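Long-range contact in minor capsid protein (Cafeteriavirus-dependent mavirus, PDB 6G42), which forms the penton of the virophage capsid, five copies of a single jelly-roll protein probably closing each fivefold vertex of the icosahedral shell: residues C[5-19]-C[291-305]. Numbering follows the deposited sequence.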
loop_
_atom_site.group_PDB
_atom_site.type_symbol
_atom_site.label_atom_id
_atom_site.label_comp_id
_atom_site.label_asym_id
_atom_site.label_seq_id
_atom_site.Cartn_x
_atom_site.Cartn_y
_atom_site.Cartn_z
ATOM N N MET C 5 2.706 3.774 -38.509
ATOM C CA MET C 5 3.732 4.461 -37.662
ATOM C C MET C 5 3.086 5.452 -36.677
ATOM O O MET C 5 2.877 6.626 -36.999
ATOM C CB MET C 5 4.787 5.159 -38.547
ATOM C CG MET C 5 5.961 5.795 -37.799
ATOM S SD MET C 5 7.156 4.624 -37.112
ATOM C CE MET C 5 8.411 4.611 -38.394
ATOM N N LYS C 6 2.762 4.947 -35.486
ATOM C CA LYS C 6 2.383 5.772 -34.333
ATOM C C LYS C 6 3.641 6.412 -33.741
ATOM O O LYS C 6 4.674 5.751 -33.624
ATOM C CB LYS C 6 1.703 4.903 -33.277
ATOM C CG LYS C 6 1.039 5.664 -32.139
ATOM C CD LYS C 6 0.471 4.693 -31.109
ATOM C CE LYS C 6 -0.878 5.131 -30.553
ATOM N NZ LYS C 6 -0.772 6.355 -29.721
ATOM N N GLN C 7 3.541 7.681 -33.348
ATOM C CA GLN C 7 4.711 8.484 -32.970
ATOM C C GLN C 7 4.656 8.942 -31.510
ATOM O O GLN C 7 3.625 9.436 -31.047
ATOM C CB GLN C 7 4.819 9.704 -33.891
ATOM C CG GLN C 7 6.221 10.295 -34.000
ATOM C CD GLN C 7 6.293 11.492 -34.939
ATOM O OE1 GLN C 7 5.302 12.189 -35.153
ATOM N NE2 GLN C 7 7.478 11.744 -35.495
ATOM N N TYR C 8 5.780 8.777 -30.809
ATOM C CA TYR C 8 5.976 9.269 -29.438
ATOM C C TYR C 8 7.060 10.344 -29.457
ATOM O O TYR C 8 8.221 10.049 -29.742
ATOM C CB TYR C 8 6.398 8.131 -28.494
ATOM C CG TYR C 8 5.296 7.138 -28.196
ATOM C CD1 TYR C 8 4.969 6.135 -29.106
ATOM C CD2 TYR C 8 4.572 7.205 -27.009
ATOM C CE1 TYR C 8 3.952 5.232 -28.845
ATOM C CE2 TYR C 8 3.557 6.302 -26.733
ATOM C CZ TYR C 8 3.250 5.319 -27.653
ATOM O OH TYR C 8 2.242 4.428 -27.378
ATOM N N ILE C 9 6.672 11.583 -29.168
ATOM C CA ILE C 9 7.605 12.708 -29.094
ATOM C C ILE C 9 7.627 13.157 -27.634
ATOM O O ILE C 9 6.585 13.489 -27.069
ATOM C CB ILE C 9 7.210 13.861 -30.061
ATOM C CG1 ILE C 9 7.193 13.364 -31.512
ATOM C CG2 ILE C 9 8.181 15.032 -29.954
ATOM C CD1 ILE C 9 6.559 14.327 -32.497
ATOM N N TRP C 10 8.822 13.151 -27.046
ATOM C CA TRP C 10 9.035 13.450 -25.630
ATOM C C TRP C 10 9.763 14.770 -25.488
ATOM O O TRP C 10 10.745 15.007 -26.190
ATOM C CB TRP C 10 9.904 12.374 -24.975
ATOM C CG TRP C 10 9.306 11.005 -24.969
ATOM C CD1 TRP C 10 9.560 10.000 -25.856
ATOM C CD2 TRP C 10 8.366 10.485 -24.032
ATOM N NE1 TRP C 10 8.833 8.886 -25.532
ATOM C CE2 TRP C 10 8.092 9.153 -24.412
ATOM C CE3 TRP C 10 7.718 11.017 -22.908
ATOM C CZ2 TRP C 10 7.200 8.335 -23.705
ATOM C CZ3 TRP C 10 6.830 10.204 -22.196
ATOM C CH2 TRP C 10 6.579 8.876 -22.606
ATOM N N LEU C 11 9.310 15.595 -24.547
ATOM C CA LEU C 11 9.891 16.918 -24.302
ATOM C C LEU C 11 10.199 17.108 -22.808
ATOM O O LEU C 11 9.292 17.129 -21.976
ATOM C CB LEU C 11 8.943 18.011 -24.820
ATOM C CG LEU C 11 9.277 19.489 -24.589
ATOM C CD1 LEU C 11 10.636 19.869 -25.147
ATOM C CD2 LEU C 11 8.199 20.349 -25.226
ATOM N N ASN C 12 11.488 17.240 -22.493
ATOM C CA ASN C 12 11.967 17.465 -21.126
ATOM C C ASN C 12 12.211 18.948 -20.896
ATOM O O ASN C 12 12.524 19.688 -21.836
ATOM C CB ASN C 12 13.273 16.704 -20.871
ATOM C CG ASN C 12 13.091 15.202 -20.921
ATOM O OD1 ASN C 12 12.892 14.552 -19.891
ATOM N ND2 ASN C 12 13.133 14.643 -22.123
ATOM N N GLU C 13 12.071 19.374 -19.645
ATOM C CA GLU C 13 12.376 20.750 -19.271
ATOM C C GLU C 13 12.679 20.866 -17.772
ATOM O O GLU C 13 12.149 20.104 -16.971
ATOM C CB GLU C 13 11.220 21.668 -19.684
ATOM C CG GLU C 13 11.605 23.125 -19.898
ATOM C CD GLU C 13 12.545 23.383 -21.074
ATOM O OE1 GLU C 13 12.400 22.736 -22.135
ATOM O OE2 GLU C 13 13.425 24.262 -20.942
ATOM N N THR C 14 13.553 21.810 -17.419
ATOM C CA THR C 14 13.971 22.048 -16.029
ATOM C C THR C 14 14.088 23.539 -15.700
ATOM O O THR C 14 14.306 24.368 -16.585
ATOM C CB THR C 14 15.330 21.387 -15.706
ATOM O OG1 THR C 14 16.302 21.779 -16.682
ATOM C CG2 THR C 14 15.209 19.876 -15.706
ATOM N N ILE C 15 13.925 23.858 -14.418
ATOM C CA ILE C 15 14.166 25.202 -13.895
ATOM C C ILE C 15 15.098 25.050 -12.708
ATOM O O ILE C 15 14.738 24.418 -11.719
ATOM C CB ILE C 15 12.877 25.909 -13.407
ATOM C CG1 ILE C 15 11.775 25.864 -14.466
ATOM C CG2 ILE C 15 13.165 27.361 -13.035
ATOM C CD1 ILE C 15 10.413 26.236 -13.914
ATOM N N LYS C 16 16.301 25.603 -12.831
ATOM C CA LYS C 16 17.172 25.853 -11.684
ATOM C C LYS C 16 16.844 27.250 -11.138
ATOM O O LYS C 16 16.320 28.106 -11.860
ATOM C CB LYS C 16 18.644 25.743 -12.099
ATOM C CG LYS C 16 19.635 25.708 -10.938
ATOM C CD LYS C 16 20.832 24.805 -11.229
ATOM C CE LYS C 16 21.833 24.766 -10.078
ATOM N NZ LYS C 16 21.478 23.747 -9.048
ATOM N N SER C 17 17.127 27.468 -9.860
ATOM C CA SER C 17 16.915 28.771 -9.226
ATOM C C SER C 17 18.134 29.201 -8.418
ATOM O O SER C 17 19.101 28.452 -8.275
ATOM C CB SER C 17 15.673 28.730 -8.332
ATOM O OG SER C 17 15.278 30.039 -7.958
ATOM N N ASN C 18 18.074 30.423 -7.904
ATOM C CA ASN C 18 19.126 30.975 -7.045
ATOM C C ASN C 18 18.586 32.144 -6.212
ATOM O O ASN C 18 17.429 32.526 -6.364
ATOM C CB ASN C 18 20.347 31.396 -7.887
ATOM C CG ASN C 18 19.995 32.381 -9.003
ATOM O OD1 ASN C 18 19.461 33.462 -8.751
ATOM N ND2 ASN C 18 20.312 32.014 -10.245
ATOM N N LYS C 19 19.428 32.696 -5.339
ATOM C CA LYS C 19 19.050 33.819 -4.471
ATOM C C LYS C 19 18.761 35.134 -5.219
ATOM O O LYS C 19 17.928 35.926 -4.774
ATOM C CB LYS C 19 20.130 34.053 -3.411
ATOM C CG LYS C 19 19.704 34.994 -2.294
ATOM C CD LYS C 19 20.651 34.931 -1.108
ATOM C CE LYS C 19 20.405 36.085 -0.153
ATOM N NZ LYS C 19 21.379 36.101 0.973
ATOM N N LEU C 291 9.042 30.335 -6.650
ATOM C CA LEU C 291 10.382 29.764 -6.459
ATOM C C LEU C 291 11.002 30.131 -5.101
ATOM O O LEU C 291 10.771 31.222 -4.564
ATOM C CB LEU C 291 11.331 30.239 -7.568
ATOM C CG LEU C 291 11.012 29.801 -8.998
ATOM C CD1 LEU C 291 11.801 30.611 -10.014
ATOM C CD2 LEU C 291 11.295 28.324 -9.174
ATOM N N LEU C 292 11.772 29.187 -4.559
ATOM C CA LEU C 292 12.766 29.456 -3.524
ATOM C C LEU C 292 14.132 29.527 -4.217
ATOM O O LEU C 292 14.249 29.159 -5.388
ATOM C CB LEU C 292 12.765 28.348 -2.468
ATOM C CG LEU C 292 11.436 28.074 -1.765
ATOM C CD1 LEU C 292 11.548 26.865 -0.852
ATOM C CD2 LEU C 292 10.980 29.295 -0.981
ATOM N N PRO C 293 15.173 29.999 -3.508
ATOM C CA PRO C 293 16.524 29.913 -4.076
ATOM C C PRO C 293 16.995 28.479 -4.387
ATOM O O PRO C 293 17.773 28.279 -5.328
ATOM C CB PRO C 293 17.399 30.546 -2.988
ATOM C CG PRO C 293 16.492 31.479 -2.282
ATOM C CD PRO C 293 15.153 30.803 -2.273
ATOM N N GLN C 294 16.481 27.508 -3.627
ATOM C CA GLN C 294 16.902 26.104 -3.690
ATOM C C GLN C 294 15.998 25.227 -4.575
ATOM O O GLN C 294 16.233 24.031 -4.703
ATOM C CB GLN C 294 16.940 25.522 -2.270
ATOM C CG GLN C 294 17.714 26.365 -1.251
ATOM C CD GLN C 294 16.887 27.472 -0.596
ATOM O OE1 GLN C 294 15.802 27.813 -1.062
ATOM N NE2 GLN C 294 17.406 28.038 0.489
ATOM N N THR C 295 14.982 25.826 -5.189
ATOM C CA THR C 295 13.979 25.093 -5.957
ATOM C C THR C 295 14.555 24.520 -7.246
ATOM O O THR C 295 15.181 25.233 -8.026
ATOM C CB THR C 295 12.775 25.999 -6.319
ATOM O OG1 THR C 295 12.146 26.472 -5.118
ATOM C CG2 THR C 295 11.738 25.253 -7.167
ATOM N N VAL C 296 14.339 23.225 -7.447
ATOM C CA VAL C 296 14.533 22.588 -8.743
ATOM C C VAL C 296 13.186 22.052 -9.188
ATOM O O VAL C 296 12.441 21.491 -8.391
ATOM C CB VAL C 296 15.569 21.451 -8.705
ATOM C CG1 VAL C 296 15.729 20.811 -10.086
ATOM C CG2 VAL C 296 16.906 21.988 -8.217
ATOM N N ILE C 297 12.883 22.250 -10.465
ATOM C CA ILE C 297 11.614 21.830 -11.039
ATOM C C ILE C 297 11.888 21.035 -12.310
ATOM O O ILE C 297 12.631 21.487 -13.168
ATOM C CB ILE C 297 10.683 23.044 -11.242
ATOM C CG1 ILE C 297 10.137 23.445 -9.869
ATOM C CG2 ILE C 297 9.531 22.721 -12.185
ATOM C CD1 ILE C 297 9.419 24.759 -9.813
ATOM N N GLN C 298 11.317 19.833 -12.385
ATOM C CA GLN C 298 11.460 18.945 -13.541
ATOM C C GLN C 298 10.086 18.685 -14.133
ATOM O O GLN C 298 9.067 18.805 -13.449
ATOM C CB GLN C 298 12.121 17.630 -13.147
ATOM C CG GLN C 298 13.608 17.744 -12.856
ATOM C CD GLN C 298 14.159 16.557 -12.077
ATOM O OE1 GLN C 298 13.463 15.562 -11.853
ATOM N NE2 GLN C 298 15.415 16.658 -11.655
ATOM N N LEU C 299 10.076 18.320 -15.409
ATOM C CA LEU C 299 8.854 18.310 -16.206
ATOM C C LEU C 299 9.053 17.475 -17.464
ATOM O O LEU C 299 10.045 17.635 -18.166
ATOM C CB LEU C 299 8.508 19.755 -16.570
ATOM C CG LEU C 299 7.172 20.079 -17.236
ATOM C CD1 LEU C 299 6.655 21.416 -16.723
ATOM C CD2 LEU C 299 7.299 20.118 -18.752
ATOM N N LYS C 300 8.115 16.580 -17.740
ATOM C CA LYS C 300 8.204 15.699 -18.903
ATOM C C LYS C 300 6.844 15.636 -19.594
ATOM O O LYS C 300 5.839 15.295 -18.969
ATOM C CB LYS C 300 8.670 14.304 -18.483
ATOM C CG LYS C 300 9.207 13.447 -19.625
ATOM C CD LYS C 300 10.054 12.285 -19.106
ATOM C CE LYS C 300 10.987 11.708 -20.164
ATOM N NZ LYS C 300 10.499 10.407 -20.691
ATOM N N LEU C 301 6.828 15.993 -20.877
ATOM C CA LEU C 301 5.615 16.017 -21.683
ATOM C C LEU C 301 5.678 14.929 -22.749
ATOM O O LEU C 301 6.762 14.533 -23.181
ATOM C CB LEU C 301 5.465 17.381 -22.357
ATOM C CG LEU C 301 5.492 18.619 -21.463
ATOM C CD1 LEU C 301 5.525 19.865 -22.322
ATOM C CD2 LEU C 301 4.290 18.667 -20.533
ATOM N N LEU C 302 4.511 14.449 -23.164
ATOM C CA LEU C 302 4.413 13.482 -24.255
ATOM C C LEU C 302 3.429 13.973 -25.307
ATOM O O LEU C 302 2.261 14.221 -24.998
ATOM C CB LEU C 302 3.963 12.116 -23.733
ATOM C CG LEU C 302 3.616 11.054 -24.786
ATOM C CD1 LEU C 302 4.816 10.750 -25.676
ATOM C CD2 LEU C 302 3.097 9.787 -24.126
ATOM N N PHE C 303 3.914 14.111 -26.539
ATOM C CA PHE C 303 3.053 14.326 -27.696
ATOM C C PHE C 303 2.891 12.975 -28.389
ATOM O O PHE C 303 3.847 12.436 -28.956
ATOM C CB PHE C 303 3.640 15.394 -28.618
ATOM C CG PHE C 303 3.754 16.749 -27.967
ATOM C CD1 PHE C 303 2.667 17.621 -27.946
ATOM C CD2 PHE C 303 4.941 17.147 -27.353
ATOM C CE1 PHE C 303 2.767 18.864 -27.336
ATOM C CE2 PHE C 303 5.047 18.388 -26.740
ATOM C CZ PHE C 303 3.959 19.249 -26.732
ATOM N N GLU C 304 1.684 12.425 -28.291
ATOM C CA GLU C 304 1.347 11.094 -28.800
ATOM C C GLU C 304 0.429 11.231 -30.021
ATOM O O GLU C 304 -0.674 11.788 -29.921
ATOM C CB GLU C 304 0.658 10.290 -27.691
ATOM C CG GLU C 304 0.352 8.839 -28.030
ATOM C CD GLU C 304 -0.432 8.128 -26.934
ATOM O OE1 GLU C 304 -0.097 8.302 -25.740
ATOM O OE2 GLU C 304 -1.391 7.391 -27.265
ATOM N N SER C 305 0.882 10.729 -31.171
ATOM C CA SER C 305 0.131 10.877 -32.422
ATOM C C SER C 305 -1.029 9.897 -32.481
ATOM O O SER C 305 -1.005 8.859 -31.818
ATOM C CB SER C 305 1.038 10.704 -33.651
ATOM O OG SER C 305 1.413 9.356 -33.851
#
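I15, L11 and S305 bury the most surface where the N-terminal strand 8-15 pairs antiparallel with the C-terminal strand 296-305, joined by reciprocal backbone bonds such as F303 N to I9 O (2.8 Å). At the hydrogen-bonded pairs I15–I297 and L11–L301 the side chains go to the inner face, against V34, I36 and F273. There I15 CD1 lies 4.0 Å from I297 CG2. L11 has CG anti to its backbone N (chi1 176°), which lays CD2 alongside L301 CD1 and, at the ring edge, F303 CE2, 4.0 Å from each.

W10 leaves by the other face, its six-membered ring held between two residues. L302 CD1 sits over the ring centre in a CH-pi contact, 3.7 Å from the centroid; K300 NZ, salt-bridged to E216 of a second subunit, makes a cation-pi contact over the opposite face.

S305 OG accepts a hydrogen bond from Q7 N (2.8 Å), S305 N returns one to Q7 O, and K6 NZ reaches S305 O and makes a salt bridge to E304 OE2 (2.7 Å), on its anti side.

Strand 8-15, outermost within the chain, bonds through the W10 and N12 backbone to a second subunit, while 296-305 continues to 49-62, fitting the jelly-roll of a pentameric capsid protein.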